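Local coordinates for putative acyl-[acyl-carrier-protein]--UDP-N-acetylglucosamine O-acyltransferase (PDB 4R36) that probably transfers an acyl chain from acyl carrier protein to UDP-N-acetylglucosamine, using a left-handed beta-helix followed by a helical C-terminal domain, at residues Gly179-Ile184 with Arg216-Ser221; Ile194-Ile199 with Asn230-Ile235; Asn222-Asn227 with Ser256-Tyr261; Asp244-Val249 with Asp264-Ser269. All blocks are in the same frame, centred on the assembly; numbering follows the deposited sequence.

Contact 1 (Gly179-Ile184 with Arg216-Ser221); sequences GGYVMI and RRRGFS
The ring of Y181 receives the edge of the F220 ring on one face, an edge-to-face (T-shaped) pair with centroids 5.1 Å apart and planes at 82°. Following Y181 outward, CB leaves a type II turn, G179 to V182, at the last coils of the left-handed beta-helix. Its chi1 of -65° sets CG anti to the carbonyl carbon, and this sends the ring out toward 216-221. CD1 and CE1 lie along the R218 side, where the end of the arginine chain passes the ring edge. That side is modelled too tightly for its closest carbon approach to carry weight. CZ meets the leading edge of F220, with Y181 CZ 3.7 Å from F220 CZ, offset toward the rim of the tyrosine ring. CE2 lies near the same F220 carbon, and Y181 OH ends 4.0 Å from F220 CZ. The R218 guanidinium stands nearly perpendicular to the tyrosine ring, 87° between planes, so the two do not stack flat.

L215 of helix 212-217 touches both side chains, and N211, which binds UDP-N-acetylglucosamine in this protein, donates its side-chain amide to the backbone O of Y181. G219 ends that helix in a Schellman motif, before F220. With no hydrogen bond directly joining the segments, contact here rests on aromatic C-H against pi face and on dispersion, beside a nucleotide-sugar site that includes R217.

Contact 2 (Ile194-Ile199 with Asn230-Ile235); sequences IPPYII and NAYRII
Y232 has chi1 -76°, CG beside the backbone N, which carries its ring from helix 222-237 toward 194-199; I198, with chi1 73°, turns CG2 away from its own carbonyl carbon and over that ring. The contact joins the last turn of the left-handed beta-helix to the C-terminal helical domain. I198 CG2 makes a CH-pi contact, 3.6 Å from the Y232 ring centroid, the methyl sitting nearly over the centre of one face. The prolines of the type II turn P195-I198 gather round the phenol end: P195 CG lies 3.9 Å from Y232 CE1, and P196 CD approaches the hydroxyl. I262 of helix 257-267 and I210 of strand 206-210 also touch Y232. All the touching residues are buried, and the phenol's polar end is satisfied by the turn backbone: Y232 OH donates to P196 O at 2.7 Å, in the carbonyl plane on a lone pair, with a C=O...donor angle of 139°.

Contact 3 (Asn222-Asn227 with Ser256-Tyr261); sequences NEIIEN and SPEIEY
I224 meets 256-261 with both its branches. CG2 lies against the E258 side chain, with I224 CG2 3.8 Å from E258 CD and the two side chains crossing at about a right angle. The other branch runs on to CD1, which lies between S256 OG and E258 OE1; I224 CD1 is 3.7 Å from S256 OG. One turn along, I259 CD1 packs 4.0 Å from N227 CB and close to the N227 carbonyl.

The polar groups under these methyls are themselves tied together. S256 is the N-cap residue of helix 257-267, and S256 OG donates at 2.7 Å to E258 OE1, which accepts through its anti lone pair. E258 folds back to meet it through a bend at chi2 (78°). A water bridges the helices: it accepts from N227 ND2 and donates to S256 OG, at 2.7 Å. Farther out, I228 of helix 222-237 touches E258 and I259, while V253 and P254, in the loop leading to S256, pack on N227.

Two helices of the C-terminal domain thus meet near their N-terminal ends through methyl groups laid against polar side chains and backbone, and a single bridging water. S256 OG is gripped on both counts, as donor to E258 and acceptor from water, and the nearby helix N-terminus would probably favour a charged E258 carboxylate.

Contact 4 (Asp244-Val249 with Asp264-Ser269); sequences DALTKV and DFIRNS
Helices 242-252 and 257-267 of the C-terminal domain come together where L246 reaches across to the last turn of the second helix. Its side chain extends to CD1, the methyl that does most of the touching. L246 CD1 lies 3.9 Å from I266 CG2, the two side chains meeting at a slant, and 3.7 Å from the backbone R267 N. L246 CD1 is also 3.8 Å from R267 CB, so it rests against the backbone and the root of the arginine together. L246 CD2 follows more loosely, 4.2 Å from I266 CG2.

The two helices are successive members of the helical bundle that follows the beta-helix in the LpxA fold. I266 has other neighbours in it: I235 of helix 222-237 and P195 at the beta-helix end, which place this leucine-isoleucine pair on the inner side of the contact.

The outer side is polar. R267 leaves its backbone with CG anti to N, then bends at chi3 (-82°), which brings the guanidinium back alongside L246; R267 NH2 stands 3.8 Å from L246 CB. That nitrogen forms a salt bridge with E250, farther along helix 242-252, and R267 NH2 donates to a water at 3.1 Å. The water makes only a weak, long hydrogen bond with T247 OG1, whose hydroxyl is also hydrogen-bonded to the S243 carbonyl in the preceding turn.

Contact 2 is the buried one, contact 1 lies at the surface, and contacts 3 and 4 are partly buried. Contacts 1 and 2 both tie the end of the beta-helix to the C-terminal domain, and their turns are joined by backbone bonds between G180 and Y197 and between G179 and I194. Contacts 2 and 3 share helix 222-237; contacts 3 and 4 share helix 257-267, with I259 touching V249 between them. Chemistry follows place: aromatic pairing beside the nucleotide-sugar site in contact 1, a direct hydrogen bond only in contact 2, methyls on polar groups plus a water bridge in contact 3, and a leucine-isoleucine pair flanked by a salt-bridged arginine in contact 4. F265 packs on P195 and P196, linking contacts 4 and 2.

Contact 1 (Gly179-Ile184 with Arg216-Ser221)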
loop_
_atom_site.group_PDB
_atom_site.type_symbol
_atom_site.label_atom_id
_atom_site.label_comp_id
_atom_site.label_asym_id
_atom_site.label_seq_id
_atom_site.Cartn_x
_atom_site.Cartn_y
_atom_site.Cartn_z
ATOM N N GLY A 179 -1.947 -13.243 18.265
ATOM C CA GLY A 179 -2.840 -13.569 19.384
ATOM C C GLY A 179 -3.878 -12.520 19.577
ATOM O O GLY A 179 -3.817 -11.399 19.014
ATOM N N GLY A 180 -4.915 -12.898 20.334
ATOM C CA GLY A 180 -5.965 -11.953 20.627
ATOM C C GLY A 180 -5.541 -10.723 21.344
ATOM O O GLY A 180 -4.584 -10.765 22.133
ATOM N N TYR A 181 -6.260 -9.631 21.104
ATOM C CA TYR A 181 -6.124 -8.350 21.839
ATOM C C TYR A 181 -4.752 -7.627 21.676
ATOM O O TYR A 181 -4.382 -6.784 22.445
ATOM C CB TYR A 181 -6.436 -8.549 23.323
ATOM C CG TYR A 181 -7.845 -8.935 23.555
ATOM C CD1 TYR A 181 -8.850 -7.962 23.547
ATOM C CD2 TYR A 181 -8.189 -10.236 23.762
ATOM C CE1 TYR A 181 -10.158 -8.333 23.760
ATOM C CE2 TYR A 181 -9.528 -10.602 23.948
ATOM C CZ TYR A 181 -10.489 -9.629 23.962
ATOM O OH TYR A 181 -11.855 -9.869 24.128
ATOM N N VAL A 182 -4.043 -7.970 20.636
ATOM C CA VAL A 182 -2.764 -7.366 20.316
ATOM C C VAL A 182 -3.065 -6.060 19.636
ATOM O O VAL A 182 -4.130 -5.914 18.977
ATOM C CB VAL A 182 -2.065 -8.319 19.366
ATOM C CG1 VAL A 182 -1.053 -7.681 18.472
ATOM C CG2 VAL A 182 -1.473 -9.545 20.079
ATOM N N MET A 183 -2.176 -5.100 19.790
ATOM C CA MET A 183 -2.165 -3.967 18.926
ATOM C C MET A 183 -0.825 -3.932 18.230
ATOM O O MET A 183 0.242 -3.851 18.871
ATOM C CB MET A 183 -2.394 -2.730 19.698
ATOM C CG MET A 183 -2.764 -1.636 18.735
ATOM S SD MET A 183 -1.277 -0.695 18.589
ATOM C CE MET A 183 -1.945 0.288 17.211
ATOM N N ILE A 184 -0.865 -3.941 16.897
ATOM C CA ILE A 184 0.379 -3.880 16.116
ATOM C C ILE A 184 0.435 -2.486 15.505
ATOM O O ILE A 184 -0.494 -2.058 14.774
ATOM C CB ILE A 184 0.406 -4.930 15.010
ATOM C CG1 ILE A 184 0.135 -6.310 15.615
ATOM C CG2 ILE A 184 1.736 -4.866 14.297
ATOM C CD1 ILE A 184 0.162 -7.455 14.586
ATOM N N ARG A 216 -8.799 -2.203 28.857
ATOM C CA ARG A 216 -9.695 -1.372 29.681
ATOM C C ARG A 216 -10.983 -1.081 28.920
ATOM O O ARG A 216 -12.063 -1.302 29.436
ATOM C CB ARG A 216 -9.051 -0.044 30.045
ATOM C CG ARG A 216 -8.161 -0.083 31.280
ATOM C CD ARG A 216 -7.518 1.287 31.479
ATOM N NE ARG A 216 -6.453 1.298 32.502
ATOM C CZ ARG A 216 -5.539 2.268 32.625
ATOM N NH1 ARG A 216 -5.562 3.304 31.811
ATOM N NH2 ARG A 216 -4.579 2.193 33.542
ATOM N N ARG A 217 -10.851 -0.609 27.694
ATOM C CA ARG A 217 -12.001 -0.347 26.856
ATOM C C ARG A 217 -12.908 -1.548 26.765
ATOM O O ARG A 217 -14.110 -1.416 26.793
ATOM C CB ARG A 217 -11.554 0.080 25.479
ATOM C CG ARG A 217 -12.643 0.699 24.639
ATOM C CD ARG A 217 -12.070 1.218 23.332
ATOM N NE ARG A 217 -11.320 0.183 22.634
ATOM C CZ ARG A 217 -11.830 -0.919 22.067
ATOM N NH1 ARG A 217 -13.139 -1.174 22.091
ATOM N NH2 ARG A 217 -11.011 -1.784 21.472
ATOM N N ARG A 218 -12.371 -2.743 26.736
ATOM C CA ARG A 218 -13.242 -3.901 26.691
ATOM C C ARG A 218 -13.697 -4.464 28.057
ATOM O O ARG A 218 -14.331 -5.496 28.107
ATOM C CB ARG A 218 -12.598 -5.000 25.883
ATOM C CG ARG A 218 -12.326 -4.558 24.450
ATOM C CD ARG A 218 -11.319 -5.499 23.809
ATOM N NE ARG A 218 -10.734 -5.077 22.525
ATOM C CZ ARG A 218 -11.218 -5.366 21.315
ATOM N NH1 ARG A 218 -12.365 -6.040 21.175
ATOM N NH2 ARG A 218 -10.553 -4.955 20.236
ATOM N N GLY A 219 -13.361 -3.815 29.162
ATOM C CA GLY A 219 -13.959 -4.187 30.444
ATOM C C GLY A 219 -13.190 -5.187 31.280
ATOM O O GLY A 219 -13.738 -5.745 32.216
ATOM N N PHE A 220 -11.930 -5.457 30.926
ATOM C CA PHE A 220 -11.112 -6.372 31.691
ATOM C C PHE A 220 -10.816 -5.687 33.022
ATOM O O PHE A 220 -10.592 -4.494 33.061
ATOM C CB PHE A 220 -9.728 -6.696 30.985
ATOM C CG PHE A 220 -9.828 -7.664 29.834
ATOM C CD1 PHE A 220 -10.311 -7.230 28.589
ATOM C CD2 PHE A 220 -9.485 -8.986 29.965
ATOM C CE1 PHE A 220 -10.430 -8.097 27.528
ATOM C CE2 PHE A 220 -9.615 -9.888 28.890
ATOM C CZ PHE A 220 -10.070 -9.428 27.662
ATOM N N SER A 221 -10.765 -6.462 34.080
ATOM C CA SER A 221 -10.536 -5.885 35.406
ATOM C C SER A 221 -9.109 -5.399 35.517
ATOM O O SER A 221 -8.196 -5.902 34.839
ATOM C CB SER A 221 -10.852 -6.892 36.483
ATOM O OG SER A 221 -9.901 -7.913 36.528
#

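Contact 2 (Ile194-Ile199 with Asn230-Ile235)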
loop_
_atom_site.group_PDB
_atom_site.type_symbol
_atom_site.label_atom_id
_atom_site.label_comp_id
_atom_site.label_asym_id
_atom_site.label_seq_id
_atom_site.Cartn_x
_atom_site.Cartn_y
_atom_site.Cartn_z
ATOM N N ILE A 194 3.108 -13.219 17.407
ATOM C CA ILE A 194 2.845 -12.155 18.377
ATOM C C ILE A 194 1.889 -12.631 19.446
ATOM O O ILE A 194 0.732 -12.897 19.157
ATOM C CB ILE A 194 2.312 -10.914 17.703
ATOM C CG1 ILE A 194 3.306 -10.478 16.600
ATOM C CG2 ILE A 194 2.118 -9.789 18.694
ATOM C CD1 ILE A 194 2.893 -9.225 15.920
ATOM N N PRO A 195 2.368 -12.716 20.690
ATOM C CA PRO A 195 1.535 -13.347 21.721
ATOM C C PRO A 195 0.414 -12.414 22.178
ATOM O O PRO A 195 0.497 -11.178 21.985
ATOM C CB PRO A 195 2.555 -13.675 22.844
ATOM C CG PRO A 195 3.555 -12.593 22.689
ATOM C CD PRO A 195 3.688 -12.364 21.203
ATOM N N PRO A 196 -0.612 -12.966 22.846
ATOM C CA PRO A 196 -1.849 -12.188 23.096
ATOM C C PRO A 196 -1.707 -11.029 24.047
ATOM O O PRO A 196 -0.799 -11.070 24.897
ATOM C CB PRO A 196 -2.812 -13.209 23.634
ATOM C CG PRO A 196 -1.990 -14.348 24.034
ATOM C CD PRO A 196 -0.778 -14.376 23.161
ATOM N N TYR A 197 -2.515 -9.991 23.867
ATOM C CA TYR A 197 -2.634 -8.852 24.765
ATOM C C TYR A 197 -1.526 -7.766 24.653
ATOM O O TYR A 197 -1.565 -6.809 25.390
ATOM C CB TYR A 197 -2.733 -9.311 26.247
ATOM C CG TYR A 197 -3.757 -10.354 26.482
ATOM C CD1 TYR A 197 -5.098 -10.060 26.335
ATOM C CD2 TYR A 197 -3.395 -11.609 26.939
ATOM C CE1 TYR A 197 -6.069 -11.032 26.536
ATOM C CE2 TYR A 197 -4.354 -12.605 27.111
ATOM C CZ TYR A 197 -5.686 -12.282 26.966
ATOM O OH TYR A 197 -6.613 -13.247 27.078
ATOM N N ILE A 198 -0.496 -7.963 23.811
ATOM C CA ILE A 198 0.628 -7.021 23.783
ATOM C C ILE A 198 0.493 -5.941 22.717
ATOM O O ILE A 198 -0.311 -6.065 21.776
ATOM C CB ILE A 198 1.989 -7.727 23.640
ATOM C CG1 ILE A 198 2.259 -8.305 22.253
ATOM C CG2 ILE A 198 2.130 -8.823 24.689
ATOM C CD1 ILE A 198 3.709 -8.572 21.964
ATOM N N ILE A 199 1.267 -4.885 22.905
ATOM C CA ILE A 199 1.587 -3.940 21.856
ATOM C C ILE A 199 2.884 -4.355 21.199
ATOM O O ILE A 199 3.897 -4.640 21.868
ATOM C CB ILE A 199 1.691 -2.518 22.392
ATOM C CG1 ILE A 199 0.405 -2.094 23.127
ATOM C CG2 ILE A 199 2.024 -1.520 21.275
ATOM C CD1 ILE A 199 0.538 -0.773 23.861
ATOM N N ASN A 230 2.282 -8.592 34.558
ATOM C CA ASN A 230 3.254 -9.393 35.267
ATOM C C ASN A 230 3.718 -10.627 34.538
ATOM O O ASN A 230 4.918 -10.917 34.547
ATOM C CB ASN A 230 2.761 -9.726 36.670
ATOM C CG ASN A 230 2.814 -8.496 37.583
ATOM O OD1 ASN A 230 3.612 -7.581 37.345
ATOM N ND2 ASN A 230 1.925 -8.426 38.560
ATOM N N ALA A 231 2.813 -11.318 33.836
ATOM C CA ALA A 231 3.279 -12.443 33.027
ATOM C C ALA A 231 4.305 -11.981 31.959
ATOM O O ALA A 231 5.343 -12.617 31.764
ATOM C CB ALA A 231 2.105 -13.147 32.374
ATOM N N TYR A 232 4.028 -10.860 31.302
ATOM C CA TYR A 232 4.964 -10.381 30.290
ATOM C C TYR A 232 6.241 -9.772 30.792
ATOM O O TYR A 232 7.261 -9.828 30.100
ATOM C CB TYR A 232 4.264 -9.492 29.271
ATOM C CG TYR A 232 3.451 -10.307 28.294
ATOM C CD1 TYR A 232 4.061 -11.127 27.383
ATOM C CD2 TYR A 232 2.046 -10.241 28.285
ATOM C CE1 TYR A 232 3.314 -11.952 26.526
ATOM C CE2 TYR A 232 1.284 -10.982 27.389
ATOM C CZ TYR A 232 1.932 -11.830 26.486
ATOM O OH TYR A 232 1.268 -12.595 25.560
ATOM N N ARG A 233 6.228 -9.234 31.992
ATOM C CA ARG A 233 7.504 -8.900 32.697
ATOM C C ARG A 233 8.344 -10.098 32.920
ATOM O O ARG A 233 9.522 -10.066 32.722
ATOM C CB ARG A 233 7.299 -8.176 34.044
ATOM C CG ARG A 233 6.737 -6.817 33.921
ATOM C CD ARG A 233 6.469 -6.097 35.270
ATOM N NE ARG A 233 5.682 -4.906 34.941
ATOM C CZ ARG A 233 4.452 -4.593 35.357
ATOM N NH1 ARG A 233 3.784 -5.357 36.218
ATOM N NH2 ARG A 233 3.886 -3.463 34.918
ATOM N N ILE A 234 7.739 -11.213 33.330
ATOM C CA ILE A 234 8.452 -12.437 33.462
ATOM C C ILE A 234 8.961 -12.918 32.114
ATOM O O ILE A 234 10.071 -13.370 32.015
ATOM C CB ILE A 234 7.595 -13.541 34.125
ATOM C CG1 ILE A 234 7.382 -13.200 35.601
ATOM C CG2 ILE A 234 8.261 -14.917 33.992
ATOM C CD1 ILE A 234 6.207 -13.939 36.229
ATOM N N ILE A 235 8.118 -12.878 31.090
ATOM C CA ILE A 235 8.490 -13.437 29.811
ATOM C C ILE A 235 9.584 -12.628 29.101
ATOM O O ILE A 235 10.512 -13.183 28.562
ATOM C CB ILE A 235 7.216 -13.624 28.904
ATOM C CG1 ILE A 235 6.381 -14.764 29.450
ATOM C CG2 ILE A 235 7.595 -13.944 27.453
ATOM C CD1 ILE A 235 4.932 -14.714 29.061
#

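Contact 3 (Asn222-Asn227 with Ser256-Tyr261)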
loop_
_atom_site.group_PDB
_atom_site.type_symbol
_atom_site.label_atom_id
_atom_site.label_comp_id
_atom_site.label_asym_id
_atom_site.label_seq_id
_atom_site.Cartn_x
_atom_site.Cartn_y
_atom_site.Cartn_z
ATOM N N ASN A 222 -8.898 -4.404 36.350
ATOM C CA ASN A 222 -7.531 -3.898 36.568
ATOM C C ASN A 222 -6.626 -4.955 37.113
ATOM O O ASN A 222 -5.427 -4.972 36.852
ATOM C CB ASN A 222 -7.556 -2.767 37.567
ATOM C CG ASN A 222 -8.093 -1.504 36.980
ATOM O OD1 ASN A 222 -8.032 -1.266 35.770
ATOM N ND2 ASN A 222 -8.620 -0.655 37.846
ATOM N N GLU A 223 -7.216 -5.833 37.901
ATOM C CA GLU A 223 -6.489 -6.945 38.437
ATOM C C GLU A 223 -5.998 -7.949 37.364
ATOM O O GLU A 223 -4.842 -8.334 37.351
ATOM C CB GLU A 223 -7.365 -7.636 39.436
ATOM C CG GLU A 223 -6.889 -9.006 39.853
ATOM C CD GLU A 223 -7.674 -9.513 41.035
ATOM O OE1 GLU A 223 -8.099 -8.676 41.871
ATOM O OE2 GLU A 223 -7.871 -10.738 41.127
ATOM N N ILE A 224 -6.862 -8.313 36.438
ATOM C CA ILE A 224 -6.493 -9.204 35.342
ATOM C C ILE A 224 -5.459 -8.505 34.445
ATOM O O ILE A 224 -4.527 -9.141 34.001
ATOM C CB ILE A 224 -7.745 -9.618 34.513
ATOM C CG1 ILE A 224 -8.601 -10.575 35.323
ATOM C CG2 ILE A 224 -7.365 -10.226 33.138
ATOM C CD1 ILE A 224 -7.955 -11.900 35.545
ATOM N N ILE A 225 -5.635 -7.201 34.201
ATOM C CA ILE A 225 -4.666 -6.431 33.448
ATOM C C ILE A 225 -3.273 -6.450 34.102
ATOM O O ILE A 225 -2.266 -6.650 33.421
ATOM C CB ILE A 225 -5.145 -4.982 33.187
ATOM C CG1 ILE A 225 -6.368 -5.038 32.263
ATOM C CG2 ILE A 225 -4.030 -4.157 32.500
ATOM C CD1 ILE A 225 -7.060 -3.716 32.033
ATOM N N GLU A 226 -3.237 -6.286 35.410
ATOM C CA GLU A 226 -1.991 -6.336 36.134
ATOM C C GLU A 226 -1.353 -7.745 36.045
ATOM O O GLU A 226 -0.120 -7.849 35.920
ATOM C CB GLU A 226 -2.201 -5.953 37.584
ATOM C CG GLU A 226 -0.902 -5.903 38.390
ATOM C CD GLU A 226 0.115 -4.844 37.868
ATOM O OE1 GLU A 226 -0.293 -3.900 37.140
ATOM O OE2 GLU A 226 1.334 -4.985 38.135
ATOM N N ASN A 227 -2.162 -8.807 36.083
ATOM C CA ASN A 227 -1.622 -10.145 35.953
ATOM C C ASN A 227 -0.983 -10.384 34.579
ATOM O O ASN A 227 0.058 -11.029 34.482
ATOM C CB ASN A 227 -2.703 -11.209 36.276
ATOM C CG ASN A 227 -3.181 -11.157 37.771
ATOM O OD1 ASN A 227 -2.504 -10.592 38.635
ATOM N ND2 ASN A 227 -4.337 -11.729 38.047
ATOM N N SER A 256 -5.741 -17.645 35.386
ATOM C CA SER A 256 -6.987 -17.238 34.788
ATOM C C SER A 256 -6.897 -17.662 33.318
ATOM O O SER A 256 -5.826 -17.956 32.829
ATOM C CB SER A 256 -7.270 -15.757 34.929
ATOM O OG SER A 256 -6.394 -14.909 34.138
ATOM N N PRO A 257 -8.040 -17.671 32.617
ATOM C CA PRO A 257 -8.025 -18.082 31.223
ATOM C C PRO A 257 -7.079 -17.208 30.378
ATOM O O PRO A 257 -6.409 -17.767 29.511
ATOM C CB PRO A 257 -9.497 -17.934 30.785
ATOM C CG PRO A 257 -10.283 -18.127 32.096
ATOM C CD PRO A 257 -9.428 -17.528 33.169
ATOM N N GLU A 258 -6.935 -15.944 30.752
ATOM C CA GLU A 258 -6.046 -15.015 30.034
ATOM C C GLU A 258 -4.598 -15.474 30.167
ATOM O O GLU A 258 -3.861 -15.483 29.170
ATOM C CB GLU A 258 -6.176 -13.588 30.546
ATOM C CG GLU A 258 -7.543 -12.946 30.393
ATOM C CD GLU A 258 -8.606 -13.358 31.417
ATOM O OE1 GLU A 258 -8.355 -14.039 32.424
ATOM O OE2 GLU A 258 -9.789 -13.076 31.155
ATOM N N ILE A 259 -4.214 -15.851 31.381
ATOM C CA ILE A 259 -2.844 -16.285 31.634
ATOM C C ILE A 259 -2.566 -17.628 30.992
ATOM O O ILE A 259 -1.470 -17.882 30.455
ATOM C CB ILE A 259 -2.515 -16.272 33.139
ATOM C CG1 ILE A 259 -2.897 -14.952 33.783
ATOM C CG2 ILE A 259 -1.067 -16.585 33.387
ATOM C CD1 ILE A 259 -2.390 -13.652 33.139
ATOM N N GLU A 260 -3.559 -18.504 30.964
ATOM C CA GLU A 260 -3.365 -19.766 30.323
ATOM C C GLU A 260 -3.247 -19.614 28.822
ATOM O O GLU A 260 -2.533 -20.359 28.160
ATOM C CB GLU A 260 -4.537 -20.727 30.677
ATOM C CG GLU A 260 -4.533 -21.076 32.161
ATOM C CD GLU A 260 -5.818 -21.856 32.565
ATOM O OE1 GLU A 260 -6.317 -22.673 31.761
ATOM O OE2 GLU A 260 -6.339 -21.653 33.663
ATOM N N TYR A 261 -3.946 -18.638 28.284
ATOM C CA TYR A 261 -3.858 -18.382 26.869
ATOM C C TYR A 261 -2.460 -17.860 26.519
ATOM O O TYR A 261 -1.852 -18.314 25.553
ATOM C CB TYR A 261 -4.923 -17.384 26.495
ATOM C CG TYR A 261 -4.979 -16.884 25.073
ATOM C CD1 TYR A 261 -4.599 -17.702 23.961
ATOM C CD2 TYR A 261 -5.568 -15.672 24.825
ATOM C CE1 TYR A 261 -4.775 -17.244 22.653
ATOM C CE2 TYR A 261 -5.782 -15.219 23.526
ATOM C CZ TYR A 261 -5.390 -16.013 22.454
ATOM O OH TYR A 261 -5.566 -15.448 21.219
HETATM O O HOH W 1 -5.262 -13.858 36.366
#

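Contact 4 (Asp244-Val249 with Asp264-Ser269)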
loop_
_atom_site.group_PDB
_atom_site.type_symbol
_atom_site.label_atom_id
_atom_site.label_comp_id
_atom_site.label_asym_id
_atom_site.label_seq_id
_atom_site.Cartn_x
_atom_site.Cartn_y
_atom_site.Cartn_z
ATOM N N ASP A 244 11.631 -21.533 31.108
ATOM C CA ASP A 244 11.718 -21.131 32.505
ATOM C C ASP A 244 10.777 -20.031 32.779
ATOM O O ASP A 244 10.242 -19.941 33.883
ATOM C CB ASP A 244 13.110 -20.641 32.887
ATOM C CG ASP A 244 14.163 -21.781 32.939
ATOM O OD1 ASP A 244 13.808 -22.987 32.841
ATOM O OD2 ASP A 244 15.348 -21.367 33.068
ATOM N N ALA A 245 10.556 -19.154 31.807
ATOM C CA ALA A 245 9.662 -18.038 32.020
ATOM C C ALA A 245 8.242 -18.604 32.178
ATOM O O ALA A 245 7.465 -18.121 33.024
ATOM C CB ALA A 245 9.677 -17.017 30.874
ATOM N N LEU A 246 7.877 -19.537 31.314
ATOM C CA LEU A 246 6.523 -20.025 31.356
ATOM C C LEU A 246 6.289 -20.816 32.629
ATOM O O LEU A 246 5.240 -20.693 33.229
ATOM C CB LEU A 246 6.160 -20.770 30.115
ATOM C CG LEU A 246 6.271 -20.055 28.760
ATOM C CD1 LEU A 246 5.914 -20.995 27.601
ATOM C CD2 LEU A 246 5.434 -18.804 28.732
ATOM N N THR A 247 7.286 -21.560 33.068
ATOM C CA THR A 247 7.230 -22.199 34.394
ATOM C C THR A 247 6.961 -21.200 35.472
ATOM O O THR A 247 6.074 -21.427 36.298
ATOM C CB THR A 247 8.529 -22.968 34.684
ATOM O OG1 THR A 247 8.625 -24.018 33.743
ATOM C CG2 THR A 247 8.579 -23.532 36.135
ATOM N N LYS A 248 7.694 -20.089 35.511
ATOM C CA LYS A 248 7.509 -19.119 36.529
ATOM C C LYS A 248 6.145 -18.401 36.464
ATOM O O LYS A 248 5.476 -18.130 37.511
ATOM C CB LYS A 248 8.612 -18.095 36.475
ATOM C CG LYS A 248 8.629 -17.103 37.652
ATOM C CD LYS A 248 9.861 -16.239 37.604
ATOM C CE LYS A 248 10.104 -15.619 38.968
ATOM N NZ LYS A 248 10.715 -14.294 38.814
ATOM N N VAL A 249 5.693 -18.094 35.242
ATOM C CA VAL A 249 4.352 -17.547 35.071
ATOM C C VAL A 249 3.306 -18.492 35.675
ATOM O O VAL A 249 2.397 -18.040 36.393
ATOM C CB VAL A 249 4.000 -17.316 33.570
ATOM C CG1 VAL A 249 2.505 -17.000 33.447
ATOM C CG2 VAL A 249 4.829 -16.188 32.972
ATOM N N ASP A 264 -0.070 -21.049 26.800
ATOM C CA ASP A 264 -0.299 -22.018 25.764
ATOM C C ASP A 264 0.164 -21.473 24.390
ATOM O O ASP A 264 0.769 -22.218 23.611
ATOM C CB ASP A 264 -1.802 -22.287 25.657
ATOM C CG ASP A 264 -2.092 -23.563 24.862
ATOM O OD1 ASP A 264 -1.917 -24.670 25.400
ATOM O OD2 ASP A 264 -2.400 -23.479 23.674
ATOM N N PHE A 265 -0.219 -20.220 24.100
ATOM C CA PHE A 265 0.158 -19.611 22.865
ATOM C C PHE A 265 1.692 -19.650 22.650
ATOM O O PHE A 265 2.172 -20.123 21.634
ATOM C CB PHE A 265 -0.310 -18.148 22.800
ATOM C CG PHE A 265 -0.049 -17.499 21.452
ATOM C CD1 PHE A 265 1.206 -17.058 21.106
ATOM C CD2 PHE A 265 -1.079 -17.271 20.558
ATOM C CE1 PHE A 265 1.454 -16.426 19.881
ATOM C CE2 PHE A 265 -0.852 -16.642 19.336
ATOM C CZ PHE A 265 0.404 -16.194 19.001
ATOM N N ILE A 266 2.450 -19.234 23.671
ATOM C CA ILE A 266 3.907 -19.196 23.538
ATOM C C ILE A 266 4.496 -20.599 23.513
ATOM O O ILE A 266 5.373 -20.910 22.685
ATOM C CB ILE A 266 4.527 -18.354 24.636
ATOM C CG1 ILE A 266 3.979 -16.901 24.495
ATOM C CG2 ILE A 266 6.045 -18.429 24.633
ATOM C CD1 ILE A 266 4.220 -16.023 25.690
ATOM N N ARG A 267 4.033 -21.426 24.433
ATOM C CA ARG A 267 4.544 -22.767 24.553
ATOM C C ARG A 267 4.375 -23.537 23.247
ATOM O O ARG A 267 5.272 -24.278 22.830
ATOM C CB ARG A 267 3.795 -23.492 25.691
ATOM C CG ARG A 267 4.385 -24.839 25.968
ATOM C CD ARG A 267 3.822 -25.400 27.269
ATOM N NE ARG A 267 4.522 -24.863 28.432
ATOM C CZ ARG A 267 3.978 -24.713 29.635
ATOM N NH1 ARG A 267 2.702 -24.963 29.834
ATOM N NH2 ARG A 267 4.720 -24.244 30.654
ATOM N N ASN A 268 3.292 -23.344 22.544
ATOM C CA ASN A 268 3.093 -24.098 21.290
ATOM C C ASN A 268 3.378 -23.307 20.027
ATOM O O ASN A 268 2.979 -23.710 18.929
ATOM C CB ASN A 268 1.646 -24.649 21.265
ATOM C CG ASN A 268 1.396 -25.562 22.464
ATOM O OD1 ASN A 268 0.582 -25.318 23.371
ATOM N ND2 ASN A 268 2.273 -26.467 22.574
ATOM N N SER A 269 3.975 -22.153 20.197
ATOM C CA SER A 269 4.280 -21.252 19.046
ATOM C C SER A 269 5.070 -21.986 17.973
ATOM O O SER A 269 6.190 -22.496 18.209
ATOM C CB SER A 269 5.090 -20.038 19.510
ATOM O OG SER A 269 5.602 -19.298 18.399
HETATM O O HOH W 2 7.806 -24.315 30.537
#